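PDB 3KMI: putative membrane protein COG4129 from Clostridium difficile, which is of unknown function but may export aromatic acids as a whole membrane protein, of which this chain is the helical C-terminal domain. Local coordinates for residues K16-V21 with T47-I52. Residues are numbered along the deposited sequence.
Sequences KLQEEV and TLNSLI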
loop_
_atom_site.group_PDB
_atom_site.type_symbol
_atom_site.label_atom_id
_atom_site.label_comp_id
_atom_site.label_asym_id
_atom_site.label_seq_id
_atom_site.Cartn_x
_atom_site.Cartn_y
_atom_site.Cartn_z
ATOM N N LYS A 16 -20.062 1.583 11.278
ATOM C CA LYS A 16 -19.195 1.719 12.439
ATOM C C LYS A 16 -17.711 1.485 12.080
ATOM O O LYS A 16 -16.829 2.203 12.564
ATOM C CB LYS A 16 -19.672 0.806 13.567
ATOM C CG LYS A 16 -18.838 0.890 14.847
ATOM C CD LYS A 16 -19.561 0.318 16.051
ATOM C CE LYS A 16 -19.342 -1.199 16.197
ATOM N NZ LYS A 16 -19.877 -1.803 17.468
ATOM N N LEU A 17 -17.424 0.470 11.258
ATOM C CA LEU A 17 -16.042 0.214 10.814
ATOM C C LEU A 17 -15.464 1.412 10.038
ATOM O O LEU A 17 -14.334 1.815 10.285
ATOM C CB LEU A 17 -15.959 -1.038 9.922
ATOM C CG LEU A 17 -16.071 -2.351 10.706
ATOM C CD1 LEU A 17 -16.686 -3.430 9.840
ATOM C CD2 LEU A 17 -14.694 -2.772 11.219
ATOM N N GLN A 18 -16.243 1.960 9.118
ATOM C CA GLN A 18 -15.829 3.178 8.426
ATOM C C GLN A 18 -15.524 4.329 9.388
ATOM O O GLN A 18 -14.557 5.056 9.209
ATOM C CB GLN A 18 -16.862 3.606 7.395
ATOM C CG GLN A 18 -16.423 4.845 6.594
ATOM C CD GLN A 18 -17.406 5.228 5.505
ATOM O OE1 GLN A 18 -17.635 4.458 4.564
ATOM N NE2 GLN A 18 -17.987 6.426 5.613
ATOM N N GLU A 19 -16.392 4.507 10.379
ATOM C CA GLU A 19 -16.219 5.562 11.361
ATOM C C GLU A 19 -14.913 5.328 12.142
ATOM O O GLU A 19 -14.162 6.254 12.348
ATOM C CB GLU A 19 -17.441 5.630 12.285
ATOM C CG GLU A 19 -18.737 5.936 11.521
ATOM C CD GLU A 19 -20.028 5.850 12.369
ATOM O OE1 GLU A 19 -19.995 5.386 13.524
ATOM O OE2 GLU A 19 -21.090 6.237 11.850
ATOM N N GLU A 20 -14.621 4.089 12.521
ATOM C CA GLU A 20 -13.362 3.787 13.192
ATOM C C GLU A 20 -12.118 3.979 12.341
ATOM O O GLU A 20 -11.087 4.409 12.852
ATOM C CB GLU A 20 -13.401 2.407 13.894
ATOM C CG GLU A 20 -14.398 2.490 15.066
ATOM C CD GLU A 20 -14.561 1.210 15.856
ATOM O OE1 GLU A 20 -13.845 0.222 15.572
ATOM O OE2 GLU A 20 -15.437 1.197 16.753
ATOM N N VAL A 21 -12.217 3.669 11.062
ATOM C CA VAL A 21 -11.143 3.934 10.112
ATOM C C VAL A 21 -10.884 5.452 10.082
ATOM O O VAL A 21 -9.738 5.908 10.137
ATOM C CB VAL A 21 -11.549 3.462 8.668
ATOM C CG1 VAL A 21 -10.599 4.022 7.638
ATOM C CG2 VAL A 21 -11.616 1.876 8.613
ATOM N N THR A 47 -8.893 -0.540 18.817
ATOM C CA THR A 47 -10.357 -0.643 18.799
ATOM C C THR A 47 -10.842 -1.107 17.408
ATOM O O THR A 47 -11.720 -1.980 17.268
ATOM C CB THR A 47 -11.021 0.739 19.108
ATOM O OG1 THR A 47 -10.586 1.216 20.382
ATOM C CG2 THR A 47 -12.570 0.674 19.029
ATOM N N LEU A 48 -10.287 -0.497 16.379
ATOM C CA LEU A 48 -10.613 -0.864 15.002
ATOM C C LEU A 48 -10.211 -2.301 14.704
ATOM O O LEU A 48 -11.002 -3.040 14.118
ATOM C CB LEU A 48 -9.957 0.084 14.015
ATOM C CG LEU A 48 -9.876 -0.377 12.544
ATOM C CD1 LEU A 48 -11.259 -0.281 11.948
ATOM C CD2 LEU A 48 -8.917 0.515 11.763
ATOM N N ASN A 49 -8.996 -2.709 15.091
ATOM C CA ASN A 49 -8.595 -4.097 14.888
ATOM C C ASN A 49 -9.548 -5.048 15.629
ATOM O O ASN A 49 -9.901 -6.108 15.091
ATOM C CB ASN A 49 -7.146 -4.347 15.358
ATOM C CG ASN A 49 -6.107 -3.895 14.329
ATOM O OD1 ASN A 49 -6.406 -3.777 13.133
ATOM N ND2 ASN A 49 -4.884 -3.678 14.784
ATOM N N SER A 50 -9.943 -4.683 16.861
ATOM C CA SER A 50 -10.819 -5.581 17.652
ATOM C C SER A 50 -12.220 -5.701 16.994
ATOM O O SER A 50 -12.834 -6.784 16.996
ATOM C CB SER A 50 -10.932 -5.124 19.101
ATOM O OG SER A 50 -9.666 -5.101 19.710
ATOM N N LEU A 51 -12.718 -4.601 16.438
ATOM C CA LEU A 51 -13.992 -4.630 15.668
ATOM C C LEU A 51 -13.927 -5.376 14.343
ATOM O O LEU A 51 -14.931 -6.013 13.891
ATOM C CB LEU A 51 -14.515 -3.199 15.392
ATOM C CG LEU A 51 -15.968 -3.167 14.851
ATOM C CD1 LEU A 51 -16.951 -3.920 15.700
ATOM C CD2 LEU A 51 -16.496 -1.733 14.645
ATOM N N ILE A 52 -12.783 -5.280 13.672
ATOM C CA ILE A 52 -12.586 -6.050 12.452
ATOM C C ILE A 52 -12.625 -7.524 12.819
ATOM O O ILE A 52 -13.284 -8.329 12.134
ATOM C CB ILE A 52 -11.198 -5.726 11.787
ATOM C CG1 ILE A 52 -11.280 -4.381 11.049
ATOM C CG2 ILE A 52 -10.771 -6.907 10.863
ATOM C CD1 ILE A 52 -9.875 -3.721 10.683
#
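Leu-51 reaches from helix 41-61 straight at helix 7-33, where Lys-16 and Leu-17, with Glu-20 one turn further on, receive it. Its CD2 lies 3.3 Å from CE of Lys-16 and 3.4 Å from OE1 of Glu-20, while its CG rests 3.9 Å from CD2 of Leu-17. Glu-20 also points across, beside Leu-48 (CA to CA 5.7 Å): its aliphatic part packs on that leucine, CB to CD1 3.9 Å, and its extended chain carries the carboxylate over the backbone of the partner helix, OE1 3.5 Å from CA of Leu-48. No hydrogen bond joins the segments, so van der Waals packing holds this contact. Leu-48 in turn fits against Val-21, CD1 to CG2 4.0 Å, and Leu-17 touches Ile-52, CD2 to CG1 3.8 Å. These buried side chains lead into the domain interior: Leu-17 also meets Met-78 and Ile-81 of helix 68-95, and Val-21 meets Phe-167 of helix 148-176. The segment axes approach to 9.7 Å and run antiparallel at 157°, with apolar residues inward, Glu-20 crossing the interface and exposed Lys-16 at its margin, an arrangement typical of neighbouring amphipathic helices in an antiparallel, all-alpha helical bundle.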